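Local coordinates for sugar phosphate isomerase/epimerase (Parabacteroides distasonis, PDB 3OBE), which probably acts as an isomerase or epimerase on sugar phosphates, with a xylose isomerase-like TIM-barrel fold, at residues Y28-G31 with Q32-Q36; T11-S15 with S16-G20. All blocks are in the same frame, centred on the assembly; numbering follows the deposited sequence. Where two conformers were deposited one is given.

Contact 1 (Y28-G31 with Q32-Q36)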
# COMPACT_ATOMS: atom_id res chain seq x y z
N TYR A 28 0.95 -7.50 -6.97
CA TYR A 28 -0.24 -7.58 -7.77
C TYR A 28 -0.00 -6.96 -9.16
O TYR A 28 -0.62 -7.38 -10.14
CB TYR A 28 -1.37 -6.89 -7.06
CG TYR A 28 -2.72 -7.10 -7.72
CD1 TYR A 28 -3.35 -8.34 -7.68
CD2 TYR A 28 -3.34 -6.04 -8.40
CE1 TYR A 28 -4.59 -8.52 -8.28
CE2 TYR A 28 -4.57 -6.23 -9.01
CZ TYR A 28 -5.17 -7.45 -8.95
OH TYR A 28 -6.40 -7.62 -9.54
N SER A 29 0.96 -6.04 -9.25
CA SER A 29 1.35 -5.43 -10.54
C SER A 29 1.74 -6.43 -11.60
O SER A 29 1.60 -6.13 -12.78
CB SER A 29 2.55 -4.49 -10.35
OG SER A 29 2.24 -3.48 -9.40
N LEU A 30 2.27 -7.60 -11.21
CA LEU A 30 2.88 -8.51 -12.16
C LEU A 30 1.91 -9.62 -12.52
O LEU A 30 2.13 -10.33 -13.49
CB LEU A 30 4.14 -9.10 -11.55
CG LEU A 30 5.28 -8.08 -11.45
CD1 LEU A 30 6.46 -8.67 -10.65
CD2 LEU A 30 5.75 -7.74 -12.90
N GLY A 31 0.84 -9.74 -11.73
CA GLY A 31 -0.05 -10.91 -11.68
C GLY A 31 0.63 -12.22 -11.92
O GLY A 31 1.60 -12.63 -11.21
N GLN A 32 0.21 -12.85 -13.01
CA GLN A 32 0.63 -14.20 -13.33
C GLN A 32 2.06 -14.22 -13.83
O GLN A 32 2.68 -15.27 -13.82
CB GLN A 32 -0.35 -14.84 -14.34
CG GLN A 32 -1.68 -15.21 -13.70
CD GLN A 32 -1.53 -16.32 -12.65
OE1 GLN A 32 -0.74 -17.26 -12.82
NE2 GLN A 32 -2.26 -16.18 -11.55
N GLU A 33 2.61 -13.07 -14.24
CA GLU A 33 3.97 -13.10 -14.81
C GLU A 33 4.98 -13.49 -13.75
O GLU A 33 5.98 -14.15 -14.07
CB GLU A 33 4.38 -11.77 -15.42
CG GLU A 33 3.50 -11.34 -16.54
CD GLU A 33 3.87 -10.00 -17.15
OE1 GLU A 33 5.08 -9.61 -17.09
OE2 GLU A 33 2.94 -9.37 -17.72
N LEU A 34 4.72 -13.12 -12.50
CA LEU A 34 5.59 -13.48 -11.37
C LEU A 34 5.26 -14.89 -10.87
O LEU A 34 6.14 -15.72 -10.75
CB LEU A 34 5.49 -12.45 -10.23
CG LEU A 34 6.37 -12.67 -8.98
CD1 LEU A 34 7.86 -12.82 -9.32
CD2 LEU A 34 6.16 -11.54 -7.92
N LEU A 35 3.97 -15.15 -10.65
CA LEU A 35 3.50 -16.40 -10.06
C LEU A 35 3.92 -17.63 -10.84
O LEU A 35 4.21 -18.66 -10.25
CB LEU A 35 1.98 -16.38 -9.86
CG LEU A 35 1.41 -15.33 -8.90
CD1 LEU A 35 -0.09 -15.25 -9.08
CD2 LEU A 35 1.79 -15.59 -7.47
N GLN A 36 4.00 -17.50 -12.16
CA GLN A 36 4.35 -18.63 -13.03
C GLN A 36 5.83 -19.01 -13.00
O GLN A 36 6.20 -20.09 -13.48
CB GLN A 36 3.96 -18.32 -14.48
CG GLN A 36 4.95 -17.39 -15.22
CD GLN A 36 4.40 -16.82 -16.53
OE1 GLN A 36 3.27 -17.13 -16.94
NE2 GLN A 36 5.20 -15.97 -17.19
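With CG of Leu30 anti to its own carbonyl carbon (chi1 -71°) and CG of Leu34 anti to its backbone N (chi1 -179°), the two leucines meet at the base of their side chains: Leu30 CB lies 3.8 Å from Leu34 CB. Further out, Leu30 CD1 is 4.0 Å from Leu34 CD2, so one branch of each leucine extends the apolar contact. The backbone is bound at the same place: Glu33 N donates to Leu30 O at 2.9 Å, and CB of Glu33 rests 3.3 Å from that same Leu30 O. The Glu33 chain runs extended beyond CG, and its carboxylate splits its bonds: OE1 accepts from Phe288 N and OE2 from Gln287 N, at the start of helix 287-300, whose side chains also pack on Leu30. Gly31, at positive phi, precedes the first helical residue; its O receives weak bonds from Leu34 N and Leu35 N, the latter at 3.5 Å and nearly straight. Gln32 NE2 is hydrogen-bonded to Asp67 OD2. With Gly31 at the N-cap position, this is the capped start of a short helix, 32-35, in the loop that follows the first strand, 24-26, of the TIM barrel.

Contact 2 (T11-S15 with S16-G20)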
# COMPACT_ATOMS: atom_id res chain seq x y z
N THR A 11 22.44 0.82 -9.30
CA THR A 11 22.35 1.08 -10.74
C THR A 11 22.68 2.56 -11.07
O THR A 11 23.11 2.87 -12.20
CB THR A 11 20.97 0.62 -11.29
OG1 THR A 11 19.93 1.36 -10.65
CG2 THR A 11 20.73 -0.89 -11.01
N ASP A 12 22.51 3.47 -10.09
CA ASP A 12 22.82 4.92 -10.27
C ASP A 12 24.25 5.37 -9.85
O ASP A 12 24.57 6.56 -9.97
CB ASP A 12 21.81 5.79 -9.51
CG ASP A 12 21.91 5.62 -7.99
OD1 ASP A 12 22.04 4.44 -7.55
OD2 ASP A 12 21.86 6.64 -7.26
N ALA A 13 25.08 4.44 -9.36
CA ALA A 13 26.47 4.74 -9.03
C ALA A 13 27.34 3.50 -9.22
O ALA A 13 26.90 2.37 -8.89
CB ALA A 13 26.58 5.25 -7.58
N VAL A 14 28.55 3.70 -9.75
CA VAL A 14 29.47 2.59 -10.04
C VAL A 14 30.18 2.06 -8.78
O VAL A 14 30.62 0.88 -8.76
CB VAL A 14 30.52 2.96 -11.15
CG1 VAL A 14 29.81 3.22 -12.46
CG2 VAL A 14 31.38 4.19 -10.75
N SER A 15 30.26 2.87 -7.72
CA SER A 15 31.04 2.49 -6.51
C SER A 15 30.55 1.19 -5.85
O SER A 15 29.34 1.03 -5.67
CB SER A 15 30.94 3.62 -5.47
OG SER A 15 31.29 3.17 -4.19
N SER A 16 31.50 0.35 -5.45
CA SER A 16 31.13 -0.91 -4.80
C SER A 16 30.68 -0.72 -3.33
O SER A 16 30.28 -1.70 -2.66
CB SER A 16 32.21 -1.92 -4.90
OG SER A 16 33.41 -1.49 -4.26
N ALA A 17 30.71 0.52 -2.84
CA ALA A 17 30.19 0.85 -1.54
C ALA A 17 28.82 1.45 -1.53
O ALA A 17 28.28 1.63 -0.46
CB ALA A 17 31.24 1.74 -0.73
N THR A 18 28.20 1.71 -2.69
CA THR A 18 26.93 2.37 -2.75
C THR A 18 25.81 1.38 -2.60
O THR A 18 25.70 0.51 -3.44
CB THR A 18 26.73 3.06 -4.11
OG1 THR A 18 27.88 3.87 -4.36
CG2 THR A 18 25.41 3.83 -4.17
N ALA A 19 25.02 1.52 -1.53
CA ALA A 19 23.79 0.74 -1.31
C ALA A 19 22.78 1.03 -2.38
O ALA A 19 22.61 2.19 -2.83
CB ALA A 19 23.20 1.04 0.05
N GLY A 20 22.05 -0.02 -2.78
CA GLY A 20 20.89 0.23 -3.63
C GLY A 20 19.91 1.11 -2.91
O GLY A 20 19.77 1.02 -1.69
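Ser15 and Thr18 form the compact part of this contact, where Ser15 CB comes within 3.3 Å of Thr18 OG1. The backbone closes the turn between the same two residues: Thr18 N donates to Ser15 O at 3.3 Å with a nearly straight N-H (169°). A second bond comes from the Ser15 side chain. Because OG is placed anti to the backbone N (chi1 162°), it lies beside the carbonyl carbon and faces the following peptides, and this Ser15 OG accepts from Ala17 N at 3.0 Å. The serine therefore binds the turn through its carbonyl oxygen and its hydroxyl, each taking a different backbone N-H. Ala17 CB lies alongside the hydroxyl, 3.7 Å from Ser15 OG.

Away from this centre the packing thins. Ala13 directs its CB toward Thr18, and Ala13 CB meets Thr18 OG1 at 3.7 Å and the methyl CG2 of Thr18 at 3.9 Å, a light van der Waals touch in which the CB to CG2 approach is between carbons. Thr18 also rests on Ala10, and at the start of the segment Thr11 OG1 bonds to Gln299 NE2, which links the loop to helix 287-300. On the solvent side, Val14 and Ser16 point their CB atoms away from the opposing segment. Both are exposed in the single-chain assembly and touch a crystal neighbour, as do the other residues from Thr11 to Ala19. The hydroxyl bond from Ser15 OG to Ala17 N, two residues on, is that of an ST turn, and it overlaps a type I beta turn from Ser15 to Thr18 in the N-terminal loop ahead of the barrel's first strand.

In the fold
From the N terminus the chain first makes contact 2, whose centre lies about 27 Å from the centre of the chain and which closes the Ser15 to Thr18 turn in the irregular segment before strand 24-26. That strand then enters the parallel barrel sheet, and contact 1 follows at its exit, where residues 28-36 lead into helix 32-35. The two are in series, neither nesting nor crossing. The centres of contact 1 and contact 2 are about 28 Å apart. Their nearest atoms are about 16 Å apart, so they do not touch. The N-terminal loop nevertheless meets the end of helix 287-300, and the loop after the first strand meets its start.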